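Local coordinates for adhesin (Streptococcus sanguinis SK1 = NCTC 7863, PDB 6VT2), which binds sialylated glycans through tandem Siglec-like modules and so probably attaches the bacterium to host sialoglycoproteins, at residues A[236-241]-A[263-268]; A[279-284]-A[314-319]. One frame throughout, in Å; residues are numbered along the deposited sequence.

Contact 1: A[236-241]-A[263-268]; sequences TNVNFA and PNINNP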
# COMPACT_ATOMS: atom_id res chain seq x y z
N THR A 236 -3.41 16.85 5.19
CA THR A 236 -2.42 17.87 4.89
C THR A 236 -1.98 18.63 6.12
O THR A 236 -0.90 19.21 6.09
CB THR A 236 -2.93 18.87 3.87
OG1 THR A 236 -4.07 19.59 4.35
CG2 THR A 236 -3.30 18.12 2.60
N ASN A 237 -2.77 18.66 7.20
CA ASN A 237 -2.37 19.45 8.34
C ASN A 237 -3.00 18.86 9.57
O ASN A 237 -4.17 18.50 9.52
CB ASN A 237 -2.81 20.90 8.19
CG ASN A 237 -2.51 21.72 9.40
OD1 ASN A 237 -3.35 21.87 10.29
ND2 ASN A 237 -1.30 22.23 9.47
N VAL A 238 -2.24 18.85 10.68
CA VAL A 238 -2.73 18.56 12.03
C VAL A 238 -2.41 19.77 12.88
O VAL A 238 -1.26 20.24 12.90
CB VAL A 238 -2.09 17.28 12.58
CG1 VAL A 238 -2.48 17.08 14.03
CG2 VAL A 238 -2.43 16.12 11.71
N ASN A 239 -3.44 20.29 13.53
CA ASN A 239 -3.34 21.58 14.19
C ASN A 239 -3.78 21.45 15.63
O ASN A 239 -4.95 21.22 15.91
CB ASN A 239 -4.22 22.60 13.49
CG ASN A 239 -4.09 23.98 14.06
OD1 ASN A 239 -3.24 24.24 14.92
ND2 ASN A 239 -4.91 24.92 13.56
N PHE A 240 -2.82 21.60 16.54
CA PHE A 240 -3.06 21.56 17.99
C PHE A 240 -3.30 22.93 18.56
O PHE A 240 -3.55 23.05 19.75
CB PHE A 240 -1.86 20.91 18.71
CG PHE A 240 -1.65 19.50 18.38
CD1 PHE A 240 -2.28 18.52 19.08
CD2 PHE A 240 -0.82 19.14 17.33
CE1 PHE A 240 -2.12 17.24 18.82
CE2 PHE A 240 -0.64 17.85 16.98
CZ PHE A 240 -1.27 16.85 17.73
N ALA A 241 -3.30 23.96 17.74
CA ALA A 241 -3.37 25.33 18.22
C ALA A 241 -4.42 26.12 17.47
O ALA A 241 -4.22 27.29 17.15
CB ALA A 241 -2.00 25.99 18.09
N PRO A 263 5.74 12.60 11.01
CA PRO A 263 6.73 12.57 9.92
C PRO A 263 6.13 12.34 8.53
O PRO A 263 6.77 12.71 7.54
CB PRO A 263 7.66 11.41 10.31
CG PRO A 263 6.82 10.58 11.26
CD PRO A 263 5.92 11.51 11.99
N ASN A 264 4.94 11.77 8.43
CA ASN A 264 4.35 11.51 7.11
C ASN A 264 3.35 12.57 6.64
O ASN A 264 2.62 12.35 5.66
CB ASN A 264 3.69 10.14 7.12
CG ASN A 264 4.69 9.01 7.24
OD1 ASN A 264 5.89 9.25 7.30
ND2 ASN A 264 4.20 7.79 7.30
N ILE A 265 3.35 13.73 7.28
CA ILE A 265 2.33 14.74 7.01
C ILE A 265 2.30 15.19 5.56
O ILE A 265 1.22 15.49 5.04
CB ILE A 265 2.55 15.92 7.98
CG1 ILE A 265 1.42 16.91 7.84
CG2 ILE A 265 3.88 16.62 7.74
CD1 ILE A 265 0.09 16.40 8.24
N ASN A 266 3.43 15.18 4.88
CA ASN A 266 3.52 15.69 3.50
C ASN A 266 3.49 14.55 2.49
O ASN A 266 3.62 14.84 1.34
CB ASN A 266 4.77 16.54 3.33
CG ASN A 266 4.79 17.76 4.22
OD1 ASN A 266 3.75 18.31 4.55
ND2 ASN A 266 5.95 18.13 4.72
N ASN A 267 3.36 13.32 2.93
CA ASN A 267 3.37 12.18 2.02
C ASN A 267 2.00 11.98 1.41
O ASN A 267 1.02 12.31 2.00
CB ASN A 267 3.70 10.87 2.71
CG ASN A 267 5.10 10.83 3.25
OD1 ASN A 267 5.93 11.63 2.89
ND2 ASN A 267 5.33 9.91 4.16
N PRO A 268 1.91 11.40 0.21
CA PRO A 268 0.63 11.05 -0.28
C PRO A 268 0.10 9.79 0.41
O PRO A 268 0.85 9.03 0.91
CB PRO A 268 0.87 10.73 -1.76
CG PRO A 268 2.34 10.45 -1.86
CD PRO A 268 3.03 11.13 -0.70
O HOH W 1 0.97 19.10 4.20
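Backbone O of Thr236 receives a hydrogen bond of 2.7 Å from a water whose other proton goes to OD1 of Asn266, 2.9 Å from the water oxygen. The strand and the loop are therefore bridged by one solvent molecule that donates to both, and no direct hydrogen bond crosses between 236-241 and 263-268. The apolar half of the contact is carried by Ile265. Its CD1 sits over the face of the peptide between Thr236 and Asn237, 3.7 Å from Thr236 C and 3.8 Å from Asn237 N, while CG1 brushes Thr236 O. With CG1 anti to the backbone N (chi1 -173°) and the chain then folded at chi2 (65°), the methyl reaches the strand although the side chain leaves its backbone pointing past it. Val238 adds a looser touch, CG2 to Ile265 CD1 at 4.3 Å, and both side chains also rest on Leu277.

The strand is an outer one of the mixed sheet in the Siglec-like beta-sandwich, whereas the loop connects strands 259-261 and 277-283 of the facing sheet, so the contact joins the two layers at their margin. Near this point the strand carries a classic beta bulge, Thr236 and Asn237 both lying opposite Thr304, whose carbonyl oxygen also pairs with Thr236 OG1. A type I turn shapes the loop, closed by Asn267 N to Asn264 O (3.0 Å). Lys234, just before the strand segment, ties the loop down further through NZ to Asn267 O. Where the strand ends, an Asx turn forms: Asn239 OD1 accepts from Ala241 N at 2.8 Å, with the donor above the plane of the amide carbonyl, 49° out of it.

Contact 2: A[279-284]-A[314-319]; sequences TTIRGT and KIFRIV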
# COMPACT_ATOMS: atom_id res chain seq x y z
N THR A 279 0.84 11.11 14.79
CA THR A 279 1.55 12.20 15.45
C THR A 279 2.07 11.60 16.77
O THR A 279 1.29 10.98 17.51
CB THR A 279 0.66 13.40 15.77
OG1 THR A 279 0.13 13.98 14.55
CG2 THR A 279 1.45 14.44 16.52
N THR A 280 3.36 11.72 17.02
CA THR A 280 3.95 11.25 18.28
C THR A 280 4.30 12.45 19.12
O THR A 280 4.91 13.40 18.63
CB THR A 280 5.18 10.43 18.02
OG1 THR A 280 4.79 9.26 17.28
CG2 THR A 280 5.79 9.94 19.31
N ILE A 281 3.81 12.44 20.33
CA ILE A 281 4.09 13.43 21.34
C ILE A 281 5.04 12.77 22.31
O ILE A 281 4.71 11.74 22.88
CB ILE A 281 2.81 13.88 22.05
CG1 ILE A 281 1.78 14.45 21.05
CG2 ILE A 281 3.15 14.89 23.09
CD1 ILE A 281 0.47 14.84 21.66
N ARG A 282 6.18 13.39 22.54
CA ARG A 282 7.22 12.84 23.41
C ARG A 282 7.63 13.88 24.43
O ARG A 282 7.94 15.02 24.09
CB ARG A 282 8.37 12.43 22.55
CG ARG A 282 9.59 11.92 23.34
CD ARG A 282 10.74 11.57 22.42
NE ARG A 282 11.84 11.15 23.28
CZ ARG A 282 12.99 10.67 22.83
NH1 ARG A 282 13.92 10.31 23.74
NH2 ARG A 282 13.22 10.58 21.50
N GLY A 283 7.74 13.45 25.67
CA GLY A 283 8.30 14.34 26.65
C GLY A 283 8.18 13.77 28.05
O GLY A 283 7.65 12.68 28.24
N THR A 284 8.57 14.59 29.02
CA THR A 284 8.53 14.24 30.42
C THR A 284 7.75 15.29 31.19
O THR A 284 8.11 16.46 31.15
CB THR A 284 9.94 14.13 30.98
OG1 THR A 284 10.68 13.15 30.24
CG2 THR A 284 9.93 13.66 32.46
N LYS A 314 -11.07 18.32 18.48
CA LYS A 314 -11.28 17.05 19.14
C LYS A 314 -10.33 16.99 20.34
O LYS A 314 -9.24 17.40 20.21
CB LYS A 314 -10.95 15.92 18.18
CG LYS A 314 -11.70 16.04 16.87
CD LYS A 314 -13.10 15.62 17.03
CE LYS A 314 -13.95 15.81 15.79
NZ LYS A 314 -15.38 15.71 16.16
N ILE A 315 -10.82 16.46 21.44
CA ILE A 315 -10.11 16.47 22.73
C ILE A 315 -9.27 15.21 22.88
O ILE A 315 -9.67 14.24 22.46
CB ILE A 315 -11.12 16.45 23.88
CG1 ILE A 315 -11.91 17.74 23.84
CG2 ILE A 315 -10.50 16.23 25.26
CD1 ILE A 315 -11.08 18.92 24.06
N PHE A 316 -8.10 15.37 23.44
CA PHE A 316 -7.34 14.28 24.06
C PHE A 316 -6.63 14.91 25.25
O PHE A 316 -6.58 16.13 25.38
CB PHE A 316 -6.38 13.59 23.11
CG PHE A 316 -5.24 14.40 22.73
CD1 PHE A 316 -5.33 15.30 21.74
CD2 PHE A 316 -4.03 14.27 23.36
CE1 PHE A 316 -4.27 16.11 21.38
CE2 PHE A 316 -2.96 15.07 23.00
CZ PHE A 316 -3.06 15.96 21.99
N ARG A 317 -6.20 14.06 26.18
CA ARG A 317 -5.53 14.57 27.36
C ARG A 317 -4.25 13.84 27.63
O ARG A 317 -4.08 12.69 27.28
CB ARG A 317 -6.40 14.44 28.63
CG ARG A 317 -7.84 14.99 28.42
CD ARG A 317 -8.59 15.17 29.71
NE ARG A 317 -8.74 13.92 30.41
CZ ARG A 317 -9.34 13.84 31.59
NH1 ARG A 317 -9.84 14.92 32.17
NH2 ARG A 317 -9.42 12.68 32.19
N ILE A 318 -3.35 14.55 28.24
CA ILE A 318 -2.24 13.96 28.98
C ILE A 318 -2.63 14.03 30.43
O ILE A 318 -2.94 15.11 30.92
CB ILE A 318 -0.92 14.68 28.68
CG1 ILE A 318 -0.48 14.23 27.32
CG2 ILE A 318 0.14 14.35 29.77
CD1 ILE A 318 0.71 15.03 26.78
N VAL A 319 -2.53 12.91 31.14
CA VAL A 319 -2.85 12.82 32.56
C VAL A 319 -1.61 12.36 33.29
O VAL A 319 -0.98 11.38 32.90
CB VAL A 319 -4.04 11.89 32.83
CG1 VAL A 319 -4.28 11.77 34.31
CG2 VAL A 319 -5.27 12.50 32.10
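Ile281 and Phe316 meet across the core of an immunoglobulin-like beta-sandwich, their side chains approaching from opposite directions. Strand 277-283 belongs to the antiparallel sheet and strand 314-321 to the mixed one, and the backbones stay well apart: the nearest CA atoms, those of Ile281 and Ile318, are 9.9 Å from each other. Side chains alone fill the gap, and no hydrogen bond crosses it.

Packing is closest at the ring. Ile281 CD1 touches Phe316 CE2 and CZ, each at 3.7 Å, meeting that corner of the ring obliquely. Two torsions put it there: CG1 lies anti to the carbonyl carbon (chi1 -57°) and CD1 continues the extended chain (chi2 177°), so the longer arm spans the gap. All three residues are buried. Leu226 of strand 222-229 packs against both Ile281 and Phe316, and Phe316 also stacks on Phe299.

Away from this tight core, both sheets turn an arginine outward. Arg282, next to Ile281, is exposed and extends to a salt bridge with Glu221, while the partly exposed Arg317, between Phe316 and Ile318, pairs with Asp213 of strand 213-217. The bound glycan is near strand 314-321: sialic acid is about 9 Å from the side chain of Ile318 and galactose about 10 Å from that of Phe316, so Phe316 and Ile318 do not touch these sugars and probably act as a second shell, whereas Phe320 of the same strand lines the pocket. Within the core the shorter branch of Ile281 is the looser one, its CG2 coming no closer to Ile318 CD1 than 4.4 Å.

Both contacts join the two sheets of the second Siglec-like module, with centres 16 Å apart, and they follow in series along the chain: contact 1 closes before contact 2 opens. Strands 235-239 and 314-321 lie in the mixed sheet with 296-305 between them, while loop 263-268 leads toward strand 277-283 of the facing sheet. Contact 1 sits at the surface margin and contact 2 in the core. They meet through aromatic packing, Phe240 CE1 standing 3.5 Å from Phe316 CE1, and the Phe240 ring also reaches Thr279. Phe240 thus connects the margin to the core, consistent with one shared interior near the glycan pocket.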